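PDB 1BVO: transcription factor GAMBIF1, which binds DNA through its Rel specificity domain as a mosquito Dorsal homologue, and probably activates transcription by RNA polymerase II. Local coordinates for residues 51-56 with 157-162; 57-62 with 144-149. All coordinates share one frame; numbering follows the deposited sequence.

Interaction 1. Residues 51-56 with 157-162; sequences RAVVVV and GRFTEP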
loop_
_atom_site.group_PDB
_atom_site.type_symbol
_atom_site.label_atom_id
_atom_site.label_comp_id
_atom_site.label_asym_id
_atom_site.label_seq_id
_atom_site.Cartn_x
_atom_site.Cartn_y
_atom_site.Cartn_z
ATOM N N ARG C 51 -23.319 14.203 36.476
ATOM C CA ARG C 51 -23.122 14.038 35.045
ATOM C C ARG C 51 -21.636 14.121 34.752
ATOM O O ARG C 51 -20.938 14.956 35.348
ATOM C CB ARG C 51 -23.767 15.188 34.271
ATOM C CG ARG C 51 -25.208 15.466 34.580
ATOM C CD ARG C 51 -26.145 14.492 33.935
ATOM N NE ARG C 51 -26.087 14.442 32.470
ATOM C CZ ARG C 51 -26.411 15.429 31.635
ATOM N NH1 ARG C 51 -26.795 16.613 32.102
ATOM N NH2 ARG C 51 -26.482 15.170 30.325
ATOM N N ALA C 52 -21.168 13.314 33.805
ATOM C CA ALA C 52 -19.770 13.350 33.411
ATOM C C ALA C 52 -19.513 12.478 32.212
ATOM O O ALA C 52 -19.852 11.300 32.190
ATOM C CB ALA C 52 -18.864 12.941 34.560
ATOM N N VAL C 53 -18.919 13.087 31.203
ATOM C CA VAL C 53 -18.612 12.372 29.990
ATOM C C VAL C 53 -17.142 12.004 29.986
ATOM O O VAL C 53 -16.366 12.462 30.841
ATOM C CB VAL C 53 -18.978 13.223 28.770
ATOM C CG1 VAL C 53 -20.471 13.492 28.778
ATOM C CG2 VAL C 53 -18.212 14.541 28.801
ATOM N N VAL C 54 -16.761 11.127 29.074
ATOM C CA VAL C 54 -15.383 10.712 28.972
ATOM C C VAL C 54 -14.994 10.637 27.512
ATOM O O VAL C 54 -15.767 10.214 26.655
ATOM C CB VAL C 54 -15.149 9.350 29.649
ATOM C CG1 VAL C 54 -15.710 8.216 28.798
ATOM C CG2 VAL C 54 -13.667 9.134 29.922
ATOM N N VAL C 55 -13.809 11.152 27.235
ATOM C CA VAL C 55 -13.244 11.148 25.901
ATOM C C VAL C 55 -12.062 10.211 25.933
ATOM O O VAL C 55 -11.147 10.354 26.758
ATOM C CB VAL C 55 -12.718 12.529 25.501
ATOM C CG1 VAL C 55 -12.019 12.459 24.144
ATOM C CG2 VAL C 55 -13.856 13.524 25.459
ATOM N N VAL C 56 -12.075 9.241 25.043
ATOM C CA VAL C 56 -11.002 8.288 24.966
ATOM C C VAL C 56 -10.357 8.468 23.602
ATOM O O VAL C 56 -11.048 8.679 22.601
ATOM C CB VAL C 56 -11.515 6.848 25.105
ATOM C CG1 VAL C 56 -10.343 5.881 25.179
ATOM C CG2 VAL C 56 -12.400 6.725 26.324
ATOM N N GLY C 157 -25.683 20.948 31.286
ATOM C CA GLY C 157 -25.609 20.299 29.985
ATOM C C GLY C 157 -24.267 20.463 29.295
ATOM O O GLY C 157 -23.994 19.810 28.282
ATOM N N ARG C 158 -23.429 21.333 29.859
ATOM C CA ARG C 158 -22.098 21.614 29.340
ATOM C C ARG C 158 -21.056 20.984 30.265
ATOM O O ARG C 158 -20.913 21.404 31.414
ATOM C CB ARG C 158 -21.871 23.130 29.292
ATOM C CG ARG C 158 -22.788 23.897 28.345
ATOM C CD ARG C 158 -22.336 23.773 26.892
ATOM N NE ARG C 158 -23.364 24.244 25.970
ATOM C CZ ARG C 158 -23.604 23.719 24.772
ATOM N NH1 ARG C 158 -22.885 22.694 24.320
ATOM N NH2 ARG C 158 -24.603 24.197 24.040
ATOM N N PHE C 159 -20.389 19.935 29.794
ATOM C CA PHE C 159 -19.345 19.261 30.560
ATOM C C PHE C 159 -18.104 20.099 30.416
ATOM O O PHE C 159 -17.364 20.040 29.435
ATOM C CB PHE C 159 -19.162 17.844 30.070
ATOM C CG PHE C 159 -20.410 17.066 30.142
ATOM C CD1 PHE C 159 -21.362 17.193 29.141
ATOM C CD2 PHE C 159 -20.725 16.348 31.284
ATOM C CE1 PHE C 159 -22.613 16.616 29.273
ATOM C CE2 PHE C 159 -21.971 15.764 31.427
ATOM C CZ PHE C 159 -22.926 15.907 30.422
ATOM N N THR C 160 -17.923 20.907 31.440
ATOM C CA THR C 160 -16.884 21.898 31.535
ATOM C C THR C 160 -15.636 21.626 32.357
ATOM O O THR C 160 -14.527 21.953 31.935
ATOM C CB THR C 160 -17.587 23.159 32.033
ATOM O OG1 THR C 160 -18.175 23.833 30.918
ATOM C CG2 THR C 160 -16.673 24.072 32.811
ATOM N N GLU C 161 -15.822 21.062 33.536
ATOM C CA GLU C 161 -14.718 20.797 34.431
ATOM C C GLU C 161 -13.955 19.572 34.033
ATOM O O GLU C 161 -14.482 18.464 34.041
ATOM C CB GLU C 161 -15.207 20.683 35.877
ATOM C CG GLU C 161 -15.943 21.923 36.358
ATOM C CD GLU C 161 -15.167 23.213 36.109
ATOM O OE1 GLU C 161 -13.931 23.176 35.899
ATOM O OE2 GLU C 161 -15.813 24.281 36.124
ATOM N N PRO C 162 -12.721 19.770 33.579
ATOM C CA PRO C 162 -11.955 18.599 33.187
ATOM C C PRO C 162 -11.137 18.063 34.342
ATOM O O PRO C 162 -10.608 18.825 35.158
ATOM C CB PRO C 162 -11.081 19.133 32.062
ATOM C CG PRO C 162 -10.785 20.524 32.494
ATOM C CD PRO C 162 -12.051 21.021 33.189
#

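Interaction 2. Residues 57-62 with 144-149; sequences SCVTKE and RLCFQV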
loop_
_atom_site.group_PDB
_atom_site.type_symbol
_atom_site.label_atom_id
_atom_site.label_comp_id
_atom_site.label_asym_id
_atom_site.label_seq_id
_atom_site.Cartn_x
_atom_site.Cartn_y
_atom_site.Cartn_z
ATOM N N SER C 57 -9.030 8.504 23.592
ATOM C CA SER C 57 -8.281 8.623 22.349
ATOM C C SER C 57 -6.920 7.991 22.573
ATOM O O SER C 57 -6.536 7.710 23.711
ATOM C CB SER C 57 -8.141 10.079 21.891
ATOM O OG SER C 57 -7.291 10.834 22.731
ATOM N N CYS C 58 -6.234 7.703 21.480
ATOM C CA CYS C 58 -4.921 7.094 21.520
ATOM C C CYS C 58 -3.823 8.124 21.692
ATOM O O CYS C 58 -3.765 9.120 20.956
ATOM C CB CYS C 58 -4.646 6.361 20.219
ATOM S SG CYS C 58 -5.550 4.843 19.989
ATOM N N VAL C 59 -2.937 7.881 22.641
ATOM C CA VAL C 59 -1.814 8.763 22.849
ATOM C C VAL C 59 -0.624 7.815 22.710
ATOM O O VAL C 59 -0.799 6.593 22.633
ATOM C CB VAL C 59 -1.861 9.422 24.220
ATOM C CG1 VAL C 59 -3.174 10.148 24.400
ATOM C CG2 VAL C 59 -1.642 8.397 25.307
ATOM N N THR C 60 0.572 8.370 22.632
ATOM C CA THR C 60 1.787 7.565 22.489
ATOM C C THR C 60 2.151 6.802 23.787
ATOM O O THR C 60 1.802 7.259 24.881
ATOM C CB THR C 60 2.954 8.488 22.101
ATOM O OG1 THR C 60 3.054 9.547 23.063
ATOM C CG2 THR C 60 2.707 9.111 20.723
ATOM N N LYS C 61 2.826 5.651 23.673
ATOM C CA LYS C 61 3.269 4.889 24.862
ATOM C C LYS C 61 4.258 5.803 25.555
ATOM O O LYS C 61 4.471 5.783 26.771
ATOM C CB LYS C 61 4.043 3.620 24.456
ATOM C CG LYS C 61 4.878 3.751 23.166
ATOM C CD LYS C 61 6.285 3.158 23.299
ATOM C CE LYS C 61 6.610 2.259 22.123
ATOM N NZ LYS C 61 7.789 2.668 21.309
ATOM N N GLU C 62 4.910 6.506 24.648
ATOM C CA GLU C 62 5.967 7.469 24.786
ATOM C C GLU C 62 5.742 8.663 25.751
ATOM O O GLU C 62 4.661 9.234 25.807
ATOM C CB GLU C 62 6.307 7.921 23.325
ATOM C CG GLU C 62 6.268 6.706 22.283
ATOM C CD GLU C 62 6.268 7.043 20.777
ATOM O OE1 GLU C 62 6.361 8.209 20.389
ATOM O OE2 GLU C 62 6.171 6.106 19.967
ATOM N N ARG C 144 -1.650 3.854 23.881
ATOM C CA ARG C 144 -2.224 3.801 25.208
ATOM C C ARG C 144 -3.549 4.533 25.006
ATOM O O ARG C 144 -3.693 5.368 24.098
ATOM C CB ARG C 144 -1.403 4.555 26.233
ATOM C CG ARG C 144 0.012 4.105 26.464
ATOM C CD ARG C 144 0.572 5.022 27.547
ATOM N NE ARG C 144 2.001 4.916 27.787
ATOM C CZ ARG C 144 2.532 4.295 28.828
ATOM N NH1 ARG C 144 1.752 3.719 29.732
ATOM N NH2 ARG C 144 3.849 4.278 28.978
ATOM N N LEU C 145 -4.547 4.133 25.773
ATOM C CA LEU C 145 -5.853 4.753 25.695
ATOM C C LEU C 145 -5.790 5.926 26.649
ATOM O O LEU C 145 -5.253 5.811 27.764
ATOM C CB LEU C 145 -6.928 3.770 26.161
ATOM C CG LEU C 145 -7.033 2.506 25.310
ATOM C CD1 LEU C 145 -7.991 1.520 25.946
ATOM C CD2 LEU C 145 -7.472 2.880 23.913
ATOM N N CYS C 146 -6.302 7.064 26.216
ATOM C CA CYS C 146 -6.305 8.230 27.078
ATOM C C CYS C 146 -7.741 8.524 27.493
ATOM O O CYS C 146 -8.643 8.591 26.641
ATOM C CB CYS C 146 -5.727 9.441 26.379
ATOM S SG CYS C 146 -5.382 10.790 27.539
ATOM N N PHE C 147 -7.968 8.645 28.796
ATOM C CA PHE C 147 -9.306 8.916 29.285
ATOM C C PHE C 147 -9.398 10.323 29.843
ATOM O O PHE C 147 -8.910 10.598 30.932
ATOM C CB PHE C 147 -9.704 7.909 30.366
ATOM C CG PHE C 147 -9.654 6.468 29.910
ATOM C CD1 PHE C 147 -10.749 5.880 29.303
ATOM C CD2 PHE C 147 -8.509 5.709 30.092
ATOM C CE1 PHE C 147 -10.702 4.551 28.875
ATOM C CE2 PHE C 147 -8.447 4.390 29.672
ATOM C CZ PHE C 147 -9.550 3.806 29.062
ATOM N N GLN C 148 -9.971 11.235 29.074
ATOM C CA GLN C 148 -10.138 12.590 29.578
ATOM C C GLN C 148 -11.554 12.681 30.086
ATOM O O GLN C 148 -12.507 12.564 29.296
ATOM C CB GLN C 148 -9.984 13.627 28.499
ATOM C CG GLN C 148 -8.600 13.889 28.064
ATOM C CD GLN C 148 -8.640 14.722 26.852
ATOM O OE1 GLN C 148 -9.025 14.242 25.772
ATOM N NE2 GLN C 148 -8.371 16.012 27.020
ATOM N N VAL C 149 -11.712 12.887 31.387
ATOM C CA VAL C 149 -13.041 12.982 31.960
ATOM C C VAL C 149 -13.422 14.440 32.181
ATOM O O VAL C 149 -12.574 15.265 32.544
ATOM C CB VAL C 149 -13.150 12.159 33.268
ATOM C CG1 VAL C 149 -14.293 12.664 34.135
ATOM C CG2 VAL C 149 -13.383 10.693 32.935
HETATM O O HOH W 1 -8.349 11.273 25.443
#

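Interaction 1. Residues 51-56 with 157-162
Phe159 and Val53 both turn their first side-chain branch anti to the carbonyl carbon: CG of Phe159 at chi1 -57°, CG1 of Val53 at chi1 -62°. These rotations lay the two valine methyls over one face of the ring, CG1 at its centre and CG2 toward CG and CB. Val53 CG1 stands 3.6 Å above the centre of the Phe159 ring, almost exactly on the ring normal, a CH-pi contact, while CG2 lies 3.6 Å from Phe159 CG and also touches CB at the root of the side chain. The outer part of the ring meets the residues just before Val53, edge first. Arg51 CB lies 3.4 Å from Phe159 CE2, near the ring plane, and the backbone N of Ala52 approaches the same edge at 3.5 Å from CE2. The Arg51 chain bends at chi2 and chi3, and the ring stands on edge against the face of its guanidinium: Phe159 CZ, the ring tip, sits 3.6 Å above that plane, offset toward the rim, with the two planes 84° apart. The charge is met by a salt bridge from Arg51 NE to Glu87. Gly157 CA adds a looser contact, 4.4 Å from Arg51 NH1; its positive phi suits glycine in the connection before Phe159. Strand 142-152 lies between strands 52-59 and 159-172 in sheet order and pairs with Arg51 and Val53 through Glu152 and Phe150. Just after Phe159, Thr160 and Glu161 both oppose Leu151 in a classic beta bulge. The phenylalanine therefore reaches over an intervening strand at one end of an antiparallel sheet in the immunoglobulin-like beta-sandwich of the Rel specificity domain.

Interaction 2. Residues 57-62 with 144-149
Arg144 grips the carbonyl oxygen of Lys61 side-on with two nitrogens, NH2 at 2.7 Å and NE at 2.8 Å from Lys61 O. The oxygen lies in the guanidinium plane; NH2 donates to a lone pair of Lys61 O in the carbonyl plane, whereas NE comes in tilted from that plane. The chain is extended from CG to NE, with CD anti to CA (chi2 -179°), and its CG and CD lie alongside Lys61 CA and the carbonyl of Thr60. On the same sheet face, Val59 CG1 packs on Cys146 CB and reaches its SG, and CG2 touches Arg144 CB. Beneath these side chains runs an antiparallel ladder between adjacent strands 52-59 and 142-152, inside one sheet of the immunoglobulin-like Rel domain. Ser57 and Cys146 form one hydrogen-bonded pair, with Cys146 N 2.6 Å from Ser57 O; Val59 and Arg144 form the other, with Val59 N 3.0 Å from Arg144 O. Between them Cys58 and Leu145 are a non-hydrogen-bonded pair facing the other way, and Cys58 CA makes a CA-H...O contact with Arg144 O. A water joins Ser57 OG (2.9 Å) to Gln148 OE1 (3.1 Å), to which it donates. Farther out, Arg144 NH1 bonds to Ser168 O in strand 159-172, tying the guanidinium to the next strand. Lys61 NZ makes a salt bridge with Asp139, and backbone bonds join Thr60 to Lys67.

Both interactions draw on strand 52-59, interaction 1 at its beginning and interaction 2 at its end, with centres about 16 Å apart. Interaction 1 is a surface contact between strands that are not sheet neighbours, carried by side chains around one aromatic ring. Interaction 2 is buried near the centre of the domain and joins adjacent strands mainly by backbone hydrogen bonds, extended by an arginine. Strand 142-152 connects them: Val55 O lies 2.7 Å from Gln148 N, a probable hydrogen bond, and Val54 and Val56 pack on Val149 and Phe147. Along the chain, 57-62 with 144-149 is nested inside the loop closed by 51-56 with 157-162.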